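Local coordinates for indole-3-acetic acid-amido synthetase GH3.15 (Arabidopsis thaliana, PDB 6E1Q), which catalyses the ATP-dependent conjugation of glutamine to the auxin precursor indole-3-butyric acid, possibly also of cysteine, and of glutamine to the herbicide 2,4-DB, at residues Glu18-Val24 and Tyr416-Pro420; Phe544-Arg548 and Asn563-Ile569; Tyr44-Leu49 and Asn61-Val65; Tyr199-Leu203 and Glu236-Ile241. All coordinates share one frame; numbering follows the deposited sequence.

Contact 1: residues Glu18-Val24 and Tyr416-Pro420; sequences EDLTTNV and YNNAP
Glu18 and Thr21, on the last turns of helix 10-22, receive a type II' beta turn, Tyr416 to Ala419, that links the antiparallel strands 404-416 and 419-427; a beta hairpin thus docks on a helix end and joins the N-terminal and central parts of the protein. Side-chain hydrogen bonds come first. The bent chain of Glu18 offers one carboxylate oxygen to each partner: OE2 takes the proton of Tyr416 OH at 2.7 Å through its syn lone pair, while OE1 is met by Asn417 ND2 at 3.0 Å from well above the carboxylate plane. The same ND2 gives its second hydrogen to Thr21 OG1, also at 3.0 Å, and with both acceptors in the amide plane the two bonds fix the rotation of the Asn417 amide. Thr21 OG1 also hydrogen-bonds Leu17 O. Backbone carbonyls of Thr21 and Thr22 serve the turn as well: Thr21 O accepts from Asn418 N at 2.9 Å. Apolar contact is modest, with Val24 CG2 3.9 Å from Ala419 CB and Thr21 CB 3.8 Å from the same methyl. Phe337 stacks on the Tyr416 ring, and Thr349 of strand 348-350 touches both Thr21 and Tyr416. Farther along the turn Asn418 ND2 reaches Thr22 O at 2.8 Å, in the carbonyl plane and on a lone pair, with an N-H...O angle of 173°.

Contact 2: residues Phe544-Arg548 and Asn563-Ile569; sequences FFLSR and NEEALKI
Phe544, near the end of helix 537-547, lies against the first turn of helix 564-571 and carries most of the apolar contact. A chi1 of 171° swings its ring away from the backbone N and across to the other helix. There Phe544 CE2 lies 3.6 Å from Ala566 CB, Glu565 O and Ala566 CA sit over one face, and Phe544 CB is 3.6 Å from Ile569 CD1. Phe545 adds CZ at 3.8 Å from Ala566 CB, so this methyl is shared by two rings. The polar part centres on Asn563, the N-cap: OD1 accepts from Ala566 N at 3.0 Å on a lone pair and more weakly from Glu565 N, and the same oxygen meets the edge of the Phe544 ring, 3.4 Å from CZ. Charge enters at the solvent side, where Arg548 NH1 forms a salt bridge with Glu565 OE2 at 3.3 Å, the guanidinium and carboxylate planes 83° apart. Arg548 CD lies over the rim of the Phe544 ring on its way there. Around this surface contact in the C-terminal part, Leu541 and Glu540 of helix 537-547 continue the packing on Ala566 and Ile569, Tyr555 and Pro558 of the connecting loop touch Phe545, and helix 564-571 leads on to strand 574-579.

Contact 3: residues Tyr44-Leu49 and Asn61-Val65; sequences YLRGFL and NVPVV
Tyr44 OH donates to a water at 2.6 Å, and that water donates in turn to Pro63 O at 2.7 Å, bridging helix 43-49 to the extended loop that follows helix 55-61. The arrangement is one of two short consecutive helices, 43-49 and 55-61, in the N-terminal region, with the loop after the second running back past the first. The water lies at the edge of the Tyr44 ring, in its plane. In another direction Tyr44 OH comes within 3.7 Å of Val65 CG1. The Tyr44 ring stands out from the helix toward the loop, while one of its faces receives Phe48 CE2 from the next turn.

Phe48 carries a CH-pi contact: the CD methylene of Pro63 sits over the middle of its ring, 3.5 Å from the centroid and 9° off the normal. Pro63 CG leans toward Phe48 CZ. Nearer the helix backbone, Val62 CG2 sits between Leu49 CG, at 3.9 Å, and Phe48 CB, at 4.1 Å, with Leu45 CD1 farther away.

Outside the pair, Leu36 of helix 24-38 backs Leu45 and Leu49, and Tyr73 and Tyr402 flank Tyr44. Arg403 takes Val62 O and pairs with the backbone of Val65, tying the loop to the central region; the side chain of ATP-binding Glu330 is about 10 Å from that of Val65. At the closest pair of CA atoms of the two segments, Phe48 and Asn61, Asn61 CB rests 3.4 Å from Phe48 O.

Contact 4: residues Tyr199-Leu203 and Glu236-Ile241; sequences YCQLL and ELCSNI
Tyr199, on helix 194-207, reaches across to helix 220-243 in a buried helix pair; the axes of segments 199-203 and 236-241 cross at -58° and approach to 10.6 Å. The helices are joined through strand 212-217, one of the parallel strands of the N-terminal, adenylate-forming part of the enzyme. From CB the side chain of Tyr199 leaves with CG anti to the backbone N (chi1 -175°), which carries the ring straight over to the second helix. CG, CD1 and CD2 of Tyr199 all face Leu237 CD2. This methyl sits over the middle of the ring face, 3.6 Å from the centroid and 13° off the normal, a CH-pi contact. Farther out, CE2 also meets Leu237 CG, whereas CE1 passes beside Asn240 OD1. At the tip Tyr199 OH donates to Asn240 OD1 at 2.8 Å; the oxygen lies in the ring plane, but the hydroxyl stands well above the amide plane, 74° out of it, rather than on a lone pair. The methylene CG of Glu236 comes to 3.4 Å from Tyr199 OH.

Ser247 and Trp249 complete this polar end: Glu236 OE1 bonds to both, Asn240 ND2 to Ser247, and the Trp249 ring meets Tyr199 edge-to-face. The next residue, Cys200, points away from helix 220-243 and is disulfide-bonded to Cys255. Leu203 extends the apolar seam, its CB 3.7 Å from Leu237 CD2 and its CD1 3.7 Å from Ile241 CG1.

Along the chain, contact 1 opens first and closes late, and its long loop encloses contact 3 and then contact 4; contact 2 follows in the C-terminal region. Contacts 3 and 4 both belong to the N-terminal domain, yet their centres are 54 Å apart on opposite sides of the chain's centre. Contact 1 joins that domain to the central domain, through helix 10-22 and the hairpin of strands 404-416 and 419-427. Contact 2 is a local helix pair leading to strand 574-579, about 13 Å from contact 4 at the nearest atoms. None of the four touches another, so each joins a different part of the fold; contact 1 lies about 10 Å from ATP-binding Tyr348, side chain to side chain.

Contact 1: residues Glu18-Val24 and Tyr416-Pro420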
loop_
_atom_site.group_PDB
_atom_site.type_symbol
_atom_site.label_atom_id
_atom_site.label_comp_id
_atom_site.label_asym_id
_atom_site.label_seq_id
_atom_site.Cartn_x
_atom_site.Cartn_y
_atom_site.Cartn_z
ATOM N N GLU A 18 23.631 -5.838 10.014
ATOM C CA GLU A 18 24.845 -5.774 9.202
ATOM C C GLU A 18 25.240 -7.162 8.708
ATOM O O GLU A 18 25.501 -7.348 7.519
ATOM C CB GLU A 18 25.988 -5.113 9.987
ATOM C CG GLU A 18 25.717 -3.639 10.351
ATOM C CD GLU A 18 25.299 -2.758 9.153
ATOM O OE1 GLU A 18 26.114 -2.542 8.232
ATOM O OE2 GLU A 18 24.152 -2.254 9.141
ATOM N N ASP A 19 25.270 -8.155 9.608
ATOM C CA ASP A 19 25.517 -9.540 9.201
ATOM C C ASP A 19 24.588 -9.967 8.072
ATOM O O ASP A 19 25.040 -10.525 7.062
ATOM C CB ASP A 19 25.339 -10.492 10.390
ATOM C CG ASP A 19 26.322 -10.229 11.512
ATOM O OD1 ASP A 19 27.259 -9.419 11.323
ATOM O OD2 ASP A 19 26.136 -10.824 12.598
ATOM N N LEU A 20 23.277 -9.723 8.239
ATOM C CA LEU A 20 22.282 -10.198 7.280
ATOM C C LEU A 20 22.478 -9.594 5.897
ATOM O O LEU A 20 22.183 -10.250 4.898
ATOM C CB LEU A 20 20.869 -9.879 7.771
ATOM C CG LEU A 20 20.388 -10.674 8.986
ATOM C CD1 LEU A 20 19.035 -10.144 9.488
ATOM C CD2 LEU A 20 20.287 -12.152 8.668
ATOM N N THR A 21 22.947 -8.352 5.811
ATOM C CA THR A 21 23.151 -7.703 4.518
ATOM C C THR A 21 24.577 -7.859 4.000
ATOM O O THR A 21 24.898 -7.336 2.925
ATOM C CB THR A 21 22.780 -6.226 4.621
ATOM O OG1 THR A 21 23.502 -5.627 5.706
ATOM C CG2 THR A 21 21.277 -6.089 4.886
ATOM N N THR A 22 25.438 -8.569 4.731
ATOM C CA THR A 22 26.811 -8.819 4.300
ATOM C C THR A 22 26.989 -10.227 3.743
ATOM O O THR A 22 27.595 -10.407 2.689
ATOM C CB THR A 22 27.781 -8.577 5.469
ATOM O OG1 THR A 22 27.700 -7.200 5.861
ATOM C CG2 THR A 22 29.253 -8.929 5.093
ATOM N N ASN A 23 26.443 -11.229 4.419
ATOM C CA ASN A 23 26.589 -12.623 4.001
ATOM C C ASN A 23 25.429 -13.067 3.120
ATOM O O ASN A 23 24.812 -14.112 3.334
ATOM C CB ASN A 23 26.724 -13.505 5.229
ATOM C CG ASN A 23 27.828 -13.035 6.128
ATOM O OD1 ASN A 23 28.951 -12.864 5.675
ATOM N ND2 ASN A 23 27.520 -12.804 7.400
ATOM N N VAL A 24 25.158 -12.269 2.089
ATOM C CA VAL A 24 23.922 -12.434 1.330
ATOM C C VAL A 24 23.941 -13.744 0.544
ATOM O O VAL A 24 22.987 -14.525 0.592
ATOM C CB VAL A 24 23.703 -11.207 0.425
ATOM C CG1 VAL A 24 22.357 -11.288 -0.306
ATOM C CG2 VAL A 24 23.799 -9.908 1.264
ATOM N N TYR A 416 23.402 -2.106 -0.216
ATOM C CA TYR A 416 23.644 -1.863 1.204
ATOM C C TYR A 416 24.505 -3.021 1.683
ATOM O O TYR A 416 24.036 -4.163 1.730
ATOM C CB TYR A 416 22.335 -1.767 1.999
ATOM C CG TYR A 416 22.565 -1.394 3.450
ATOM C CD1 TYR A 416 22.626 -0.064 3.847
ATOM C CD2 TYR A 416 22.772 -2.378 4.421
ATOM C CE1 TYR A 416 22.867 0.284 5.176
ATOM C CE2 TYR A 416 23.010 -2.044 5.751
ATOM C CZ TYR A 416 23.058 -0.715 6.120
ATOM O OH TYR A 416 23.309 -0.375 7.428
ATOM N N ASN A 417 25.770 -2.735 2.007
ATOM C CA ASN A 417 26.786 -3.781 2.102
ATOM C C ASN A 417 26.753 -4.652 0.842
ATOM O O ASN A 417 26.999 -4.146 -0.256
ATOM C CB ASN A 417 26.592 -4.597 3.378
ATOM C CG ASN A 417 26.793 -3.761 4.626
ATOM O OD1 ASN A 417 27.723 -2.962 4.697
ATOM N ND2 ASN A 417 25.898 -3.908 5.600
ATOM N N ASN A 418 26.445 -5.944 0.958
ATOM C CA ASN A 418 26.300 -6.796 -0.219
ATOM C C ASN A 418 24.852 -7.040 -0.624
ATOM O O ASN A 418 24.601 -7.835 -1.530
ATOM C CB ASN A 418 27.003 -8.139 -0.020
ATOM C CG ASN A 418 28.507 -7.993 0.109
ATOM O OD1 ASN A 418 29.119 -7.192 -0.591
ATOM N ND2 ASN A 418 29.109 -8.778 0.987
ATOM N N ALA A 419 23.890 -6.408 0.035
ATOM C CA ALA A 419 22.498 -6.657 -0.289
ATOM C C ALA A 419 21.993 -5.602 -1.268
ATOM O O ALA A 419 22.003 -4.406 -0.933
ATOM C CB ALA A 419 21.653 -6.652 0.986
ATOM N N PRO A 420 21.529 -5.984 -2.456
ATOM C CA PRO A 420 20.939 -5.003 -3.378
ATOM C C PRO A 420 19.731 -4.287 -2.789
ATOM O O PRO A 420 18.906 -4.878 -2.079
ATOM C CB PRO A 420 20.520 -5.855 -4.583
ATOM C CG PRO A 420 21.295 -7.123 -4.466
ATOM C CD PRO A 420 21.521 -7.351 -3.010
#

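Contact 2: residues Phe544-Arg548 and Asn563-Ile569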
loop_
_atom_site.group_PDB
_atom_site.type_symbol
_atom_site.label_atom_id
_atom_site.label_comp_id
_atom_site.label_asym_id
_atom_site.label_seq_id
_atom_site.Cartn_x
_atom_site.Cartn_y
_atom_site.Cartn_z
ATOM N N PHE A 544 -18.851 3.691 -3.730
ATOM C CA PHE A 544 -19.453 2.777 -4.688
ATOM C C PHE A 544 -18.788 1.404 -4.618
ATOM O O PHE A 544 -19.469 0.374 -4.532
ATOM C CB PHE A 544 -19.343 3.373 -6.094
ATOM C CG PHE A 544 -19.731 2.420 -7.172
ATOM C CD1 PHE A 544 -21.065 2.173 -7.450
ATOM C CD2 PHE A 544 -18.757 1.745 -7.895
ATOM C CE1 PHE A 544 -21.422 1.276 -8.439
ATOM C CE2 PHE A 544 -19.104 0.845 -8.887
ATOM C CZ PHE A 544 -20.434 0.610 -9.159
ATOM N N PHE A 545 -17.447 1.371 -4.639
ATOM C CA PHE A 545 -16.750 0.088 -4.575
ATOM C C PHE A 545 -16.912 -0.576 -3.205
ATOM O O PHE A 545 -17.061 -1.805 -3.122
ATOM C CB PHE A 545 -15.272 0.270 -4.937
ATOM C CG PHE A 545 -15.048 0.595 -6.391
ATOM C CD1 PHE A 545 -15.397 -0.319 -7.386
ATOM C CD2 PHE A 545 -14.502 1.810 -6.772
ATOM C CE1 PHE A 545 -15.197 -0.013 -8.740
ATOM C CE2 PHE A 545 -14.295 2.123 -8.122
ATOM C CZ PHE A 545 -14.650 1.212 -9.101
ATOM N N LEU A 546 -16.913 0.217 -2.127
ATOM C CA LEU A 546 -17.065 -0.337 -0.778
ATOM C C LEU A 546 -18.404 -1.040 -0.621
ATOM O O LEU A 546 -18.490 -2.127 -0.032
ATOM C CB LEU A 546 -16.939 0.775 0.264
ATOM C CG LEU A 546 -15.612 1.536 0.371
ATOM C CD1 LEU A 546 -15.657 2.423 1.611
ATOM C CD2 LEU A 546 -14.449 0.569 0.435
ATOM N N SER A 547 -19.471 -0.402 -1.107
ATOM C CA SER A 547 -20.801 -1.001 -1.100
ATOM C C SER A 547 -20.862 -2.305 -1.892
ATOM O O SER A 547 -21.793 -3.096 -1.703
ATOM C CB SER A 547 -21.778 0.019 -1.660
ATOM O OG SER A 547 -21.761 -0.076 -3.077
ATOM N N ARG A 548 -19.887 -2.557 -2.769
ATOM C CA ARG A 548 -19.859 -3.784 -3.549
ATOM C C ARG A 548 -18.828 -4.782 -3.047
ATOM O O ARG A 548 -18.513 -5.739 -3.757
ATOM C CB ARG A 548 -19.659 -3.467 -5.046
ATOM C CG ARG A 548 -20.666 -2.433 -5.508
ATOM C CD ARG A 548 -20.417 -1.843 -6.878
ATOM N NE ARG A 548 -20.034 -2.830 -7.889
ATOM C CZ ARG A 548 -20.862 -3.273 -8.842
ATOM N NH1 ARG A 548 -22.137 -2.876 -8.877
ATOM N NH2 ARG A 548 -20.431 -4.155 -9.736
ATOM N N ASN A 563 -15.998 -0.441 -15.011
ATOM C CA ASN A 563 -17.341 -0.765 -14.548
ATOM C C ASN A 563 -18.304 0.371 -14.863
ATOM O O ASN A 563 -18.037 1.537 -14.553
ATOM C CB ASN A 563 -17.329 -1.050 -13.049
ATOM C CG ASN A 563 -18.717 -1.280 -12.501
ATOM O OD1 ASN A 563 -19.459 -0.331 -12.252
ATOM N ND2 ASN A 563 -19.083 -2.551 -12.324
ATOM N N GLU A 564 -19.436 0.017 -15.471
ATOM C CA GLU A 564 -20.344 1.021 -16.012
ATOM C C GLU A 564 -21.003 1.854 -14.918
ATOM O O GLU A 564 -21.311 3.028 -15.143
ATOM C CB GLU A 564 -21.409 0.351 -16.886
ATOM C CG GLU A 564 -20.928 -0.071 -18.280
ATOM C CD GLU A 564 -20.380 1.091 -19.104
ATOM O OE1 GLU A 564 -19.550 0.847 -20.009
ATOM O OE2 GLU A 564 -20.779 2.247 -18.852
ATOM N N GLU A 565 -21.242 1.275 -13.738
ATOM C CA GLU A 565 -21.834 2.073 -12.668
ATOM C C GLU A 565 -20.817 3.041 -12.070
ATOM O O GLU A 565 -21.176 4.156 -11.680
ATOM C CB GLU A 565 -22.431 1.168 -11.588
ATOM C CG GLU A 565 -23.752 0.471 -11.941
ATOM C CD GLU A 565 -23.709 -1.017 -11.641
ATOM O OE1 GLU A 565 -22.886 -1.737 -12.247
ATOM O OE2 GLU A 565 -24.489 -1.468 -10.775
ATOM N N ALA A 566 -19.541 2.671 -12.035
ATOM C CA ALA A 566 -18.546 3.636 -11.580
ATOM C C ALA A 566 -18.330 4.734 -12.622
ATOM O O ALA A 566 -18.185 5.915 -12.274
ATOM C CB ALA A 566 -17.246 2.915 -11.246
ATOM N N LEU A 567 -18.328 4.365 -13.909
ATOM C CA LEU A 567 -18.195 5.361 -14.970
ATOM C C LEU A 567 -19.340 6.356 -14.928
ATOM O O LEU A 567 -19.141 7.565 -15.083
ATOM C CB LEU A 567 -18.160 4.682 -16.335
ATOM C CG LEU A 567 -16.899 3.892 -16.627
ATOM C CD1 LEU A 567 -16.970 3.326 -18.039
ATOM C CD2 LEU A 567 -15.700 4.784 -16.431
ATOM N N LYS A 568 -20.561 5.862 -14.740
ATOM C CA LYS A 568 -21.698 6.764 -14.625
ATOM C C LYS A 568 -21.553 7.680 -13.413
ATOM O O LYS A 568 -22.004 8.830 -13.434
ATOM C CB LYS A 568 -22.983 5.935 -14.575
ATOM C CG LYS A 568 -24.262 6.737 -14.435
ATOM C CD LYS A 568 -25.477 5.825 -14.541
ATOM C CE LYS A 568 -26.446 5.994 -13.379
ATOM N NZ LYS A 568 -26.595 7.409 -12.880
ATOM N N ILE A 569 -20.883 7.210 -12.370
ATOM C CA ILE A 569 -20.627 8.056 -11.210
ATOM C C ILE A 569 -19.614 9.151 -11.542
ATOM O O ILE A 569 -19.775 10.310 -11.141
ATOM C CB ILE A 569 -20.152 7.205 -10.024
ATOM C CG1 ILE A 569 -21.324 6.389 -9.450
ATOM C CG2 ILE A 569 -19.459 8.099 -8.982
ATOM C CD1 ILE A 569 -21.057 5.824 -8.073
#

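Contact 3: residues Tyr44-Leu49 and Asn61-Val65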
loop_
_atom_site.group_PDB
_atom_site.type_symbol
_atom_site.label_atom_id
_atom_site.label_comp_id
_atom_site.label_asym_id
_atom_site.label_seq_id
_atom_site.Cartn_x
_atom_site.Cartn_y
_atom_site.Cartn_z
ATOM N N TYR A 44 3.587 -30.621 -4.361
ATOM C CA TYR A 44 4.052 -29.641 -5.340
ATOM C C TYR A 44 5.522 -29.852 -5.696
ATOM O O TYR A 44 5.881 -29.949 -6.875
ATOM C CB TYR A 44 3.832 -28.216 -4.814
ATOM C CG TYR A 44 4.077 -27.187 -5.898
ATOM C CD1 TYR A 44 3.054 -26.820 -6.758
ATOM C CD2 TYR A 44 5.342 -26.627 -6.098
ATOM C CE1 TYR A 44 3.261 -25.915 -7.769
ATOM C CE2 TYR A 44 5.557 -25.711 -7.113
ATOM C CZ TYR A 44 4.503 -25.356 -7.941
ATOM O OH TYR A 44 4.666 -24.458 -8.964
ATOM N N LEU A 45 6.393 -29.914 -4.690
ATOM C CA LEU A 45 7.826 -29.927 -4.978
ATOM C C LEU A 45 8.271 -31.274 -5.528
ATOM O O LEU A 45 9.096 -31.333 -6.450
ATOM C CB LEU A 45 8.618 -29.564 -3.722
ATOM C CG LEU A 45 9.910 -28.788 -3.941
ATOM C CD1 LEU A 45 9.654 -27.609 -4.873
ATOM C CD2 LEU A 45 10.466 -28.331 -2.598
ATOM N N ARG A 46 7.733 -32.368 -4.981
ATOM C CA ARG A 46 8.159 -33.696 -5.406
ATOM C C ARG A 46 7.853 -33.923 -6.882
ATOM O O ARG A 46 8.610 -34.609 -7.581
ATOM C CB ARG A 46 7.488 -34.766 -4.533
ATOM C CG ARG A 46 7.563 -36.194 -5.080
ATOM C CD ARG A 46 6.176 -36.781 -5.338
ATOM N NE ARG A 46 5.370 -36.833 -4.120
ATOM C CZ ARG A 46 4.044 -36.726 -4.089
ATOM N NH1 ARG A 46 3.360 -36.549 -5.210
ATOM N NH2 ARG A 46 3.401 -36.782 -2.930
ATOM N N GLY A 47 6.764 -33.333 -7.379
ATOM C CA GLY A 47 6.418 -33.477 -8.779
ATOM C C GLY A 47 7.451 -32.912 -9.727
ATOM O O GLY A 47 7.530 -33.346 -10.884
ATOM N N PHE A 48 8.258 -31.964 -9.266
ATOM C CA PHE A 48 9.301 -31.371 -10.092
ATOM C C PHE A 48 10.702 -31.837 -9.734
ATOM O O PHE A 48 11.541 -31.974 -10.621
ATOM C CB PHE A 48 9.247 -29.837 -9.993
ATOM C CG PHE A 48 7.991 -29.237 -10.564
ATOM C CD1 PHE A 48 7.681 -29.395 -11.911
ATOM C CD2 PHE A 48 7.133 -28.501 -9.764
ATOM C CE1 PHE A 48 6.521 -28.851 -12.447
ATOM C CE2 PHE A 48 5.964 -27.944 -10.295
ATOM C CZ PHE A 48 5.659 -28.120 -11.638
ATOM N N LEU A 49 10.987 -32.071 -8.455
ATOM C CA LEU A 49 12.353 -32.314 -8.002
ATOM C C LEU A 49 12.625 -33.769 -7.658
ATOM O O LEU A 49 13.783 -34.199 -7.724
ATOM C CB LEU A 49 12.672 -31.435 -6.780
ATOM C CG LEU A 49 12.916 -29.959 -7.102
ATOM C CD1 LEU A 49 13.182 -29.136 -5.855
ATOM C CD2 LEU A 49 14.082 -29.843 -8.072
ATOM N N ASN A 61 14.240 -27.473 -13.082
ATOM C CA ASN A 61 13.015 -28.272 -13.083
ATOM C C ASN A 61 11.796 -27.585 -12.479
ATOM O O ASN A 61 10.674 -28.024 -12.744
ATOM C CB ASN A 61 13.229 -29.589 -12.329
ATOM C CG ASN A 61 14.178 -30.513 -13.044
ATOM O OD1 ASN A 61 14.378 -30.395 -14.254
ATOM N ND2 ASN A 61 14.766 -31.446 -12.304
ATOM N N VAL A 62 11.972 -26.561 -11.661
ATOM C CA VAL A 62 10.836 -25.889 -11.008
ATOM C C VAL A 62 10.439 -24.716 -11.880
ATOM O O VAL A 62 11.268 -23.844 -12.162
ATOM C CB VAL A 62 11.203 -25.440 -9.588
ATOM C CG1 VAL A 62 10.074 -24.603 -8.988
ATOM C CG2 VAL A 62 11.523 -26.665 -8.716
ATOM N N PRO A 63 9.186 -24.643 -12.337
ATOM C CA PRO A 63 8.790 -23.561 -13.236
ATOM C C PRO A 63 8.540 -22.254 -12.500
ATOM O O PRO A 63 8.181 -22.218 -11.317
ATOM C CB PRO A 63 7.496 -24.096 -13.861
ATOM C CG PRO A 63 6.892 -24.896 -12.748
ATOM C CD PRO A 63 8.060 -25.550 -12.041
ATOM N N VAL A 64 8.728 -21.162 -13.232
ATOM C CA VAL A 64 8.359 -19.842 -12.734
ATOM C C VAL A 64 6.866 -19.662 -12.968
ATOM O O VAL A 64 6.393 -19.768 -14.103
ATOM C CB VAL A 64 9.176 -18.740 -13.425
ATOM C CG1 VAL A 64 8.846 -17.379 -12.825
ATOM C CG2 VAL A 64 10.663 -19.033 -13.292
ATOM N N VAL A 65 6.122 -19.382 -11.898
ATOM C CA VAL A 65 4.671 -19.439 -11.946
ATOM C C VAL A 65 4.079 -18.119 -11.483
ATOM O O VAL A 65 4.745 -17.299 -10.849
ATOM C CB VAL A 65 4.124 -20.593 -11.088
ATOM C CG1 VAL A 65 4.605 -21.910 -11.638
ATOM C CG2 VAL A 65 4.555 -20.415 -9.631
HETATM O O HOH W 1 6.989 -23.321 -9.146
#

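Contact 4: residues Tyr199-Leu203 and Glu236-Ile241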
loop_
_atom_site.group_PDB
_atom_site.type_symbol
_atom_site.label_atom_id
_atom_site.label_comp_id
_atom_site.label_asym_id
_atom_site.label_seq_id
_atom_site.Cartn_x
_atom_site.Cartn_y
_atom_site.Cartn_z
ATOM N N TYR A 199 -14.888 6.361 14.120
ATOM C CA TYR A 199 -15.164 7.289 15.214
ATOM C C TYR A 199 -14.442 6.861 16.492
ATOM O O TYR A 199 -13.779 7.673 17.149
ATOM C CB TYR A 199 -16.684 7.405 15.429
ATOM C CG TYR A 199 -17.094 8.447 16.475
ATOM C CD1 TYR A 199 -17.075 8.143 17.829
ATOM C CD2 TYR A 199 -17.476 9.737 16.098
ATOM C CE1 TYR A 199 -17.446 9.092 18.789
ATOM C CE2 TYR A 199 -17.843 10.691 17.047
ATOM C CZ TYR A 199 -17.824 10.360 18.391
ATOM O OH TYR A 199 -18.186 11.289 19.348
ATOM N N CYS A 200 -14.535 5.578 16.852
ATOM C CA CYS A 200 -13.935 5.140 18.114
ATOM C C CYS A 200 -12.417 5.194 18.056
ATOM O O CYS A 200 -11.758 5.552 19.041
ATOM C CB CYS A 200 -14.401 3.728 18.458
ATOM S SG CYS A 200 -16.183 3.655 18.799
ATOM N N GLN A 201 -11.850 4.817 16.911
ATOM C CA GLN A 201 -10.403 4.837 16.742
ATOM C C GLN A 201 -9.847 6.258 16.831
ATOM O O GLN A 201 -8.783 6.480 17.419
ATOM C CB GLN A 201 -10.083 4.164 15.405
ATOM C CG GLN A 201 -8.971 4.723 14.579
ATOM C CD GLN A 201 -8.483 3.689 13.566
ATOM O OE1 GLN A 201 -7.828 2.714 13.925
ATOM N NE2 GLN A 201 -8.854 3.876 12.301
ATOM N N LEU A 202 -10.555 7.236 16.265
ATOM C CA LEU A 202 -10.095 8.620 16.371
ATOM C C LEU A 202 -10.309 9.163 17.787
ATOM O O LEU A 202 -9.463 9.892 18.320
ATOM C CB LEU A 202 -10.817 9.490 15.331
ATOM C CG LEU A 202 -10.200 9.502 13.915
ATOM C CD1 LEU A 202 -11.144 10.170 12.903
ATOM C CD2 LEU A 202 -8.858 10.231 13.910
ATOM N N LEU A 203 -11.431 8.818 18.418
ATOM C CA LEU A 203 -11.637 9.239 19.801
ATOM C C LEU A 203 -10.519 8.711 20.703
ATOM O O LEU A 203 -9.929 9.471 21.480
ATOM C CB LEU A 203 -13.012 8.777 20.281
ATOM C CG LEU A 203 -13.373 9.045 21.744
ATOM C CD1 LEU A 203 -13.348 10.526 21.972
ATOM C CD2 LEU A 203 -14.769 8.525 21.978
ATOM N N GLU A 236 -18.148 16.760 17.774
ATOM C CA GLU A 236 -18.760 15.706 18.573
ATOM C C GLU A 236 -17.704 14.882 19.300
ATOM O O GLU A 236 -17.879 14.540 20.477
ATOM C CB GLU A 236 -19.616 14.809 17.691
ATOM C CG GLU A 236 -20.335 13.745 18.471
ATOM C CD GLU A 236 -21.210 12.872 17.597
ATOM O OE1 GLU A 236 -21.859 11.964 18.151
ATOM O OE2 GLU A 236 -21.249 13.085 16.363
ATOM N N LEU A 237 -16.604 14.541 18.618
ATOM C CA LEU A 237 -15.504 13.854 19.298
ATOM C C LEU A 237 -15.041 14.632 20.525
ATOM O O LEU A 237 -14.811 14.054 21.596
ATOM C CB LEU A 237 -14.331 13.649 18.337
ATOM C CG LEU A 237 -14.604 12.606 17.258
ATOM C CD1 LEU A 237 -13.659 12.860 16.081
ATOM C CD2 LEU A 237 -14.401 11.198 17.837
ATOM N N CYS A 238 -14.864 15.947 20.370
ATOM C CA CYS A 238 -14.385 16.758 21.478
ATOM C C CYS A 238 -15.420 16.824 22.589
ATOM O O CYS A 238 -15.073 16.812 23.776
ATOM C CB CYS A 238 -14.030 18.151 20.977
ATOM S SG CYS A 238 -12.552 18.136 19.946
ATOM N N SER A 239 -16.698 16.875 22.215
ATOM C CA SER A 239 -17.759 16.884 23.205
ATOM C C SER A 239 -17.717 15.613 24.056
ATOM O O SER A 239 -17.853 15.673 25.286
ATOM C CB SER A 239 -19.104 17.064 22.490
ATOM O OG SER A 239 -20.149 16.538 23.266
ATOM N N ASN A 240 -17.486 14.457 23.422
ATOM C CA ASN A 240 -17.324 13.211 24.171
ATOM C C ASN A 240 -16.163 13.303 25.150
ATOM O O ASN A 240 -16.252 12.809 26.280
ATOM C CB ASN A 240 -17.081 12.032 23.227
ATOM C CG ASN A 240 -18.350 11.529 22.549
ATOM O OD1 ASN A 240 -18.339 10.438 21.979
ATOM N ND2 ASN A 240 -19.438 12.319 22.586
ATOM N N ILE A 241 -15.054 13.907 24.719
ATOM C CA ILE A 241 -13.900 14.074 25.597
ATOM C C ILE A 241 -14.245 14.990 26.768
ATOM O O ILE A 241 -13.855 14.731 27.913
ATOM C CB ILE A 241 -12.693 14.600 24.793
ATOM C CG1 ILE A 241 -12.199 13.543 23.798
ATOM C CG2 ILE A 241 -11.538 15.027 25.738
ATOM C CD1 ILE A 241 -11.062 14.038 22.875
#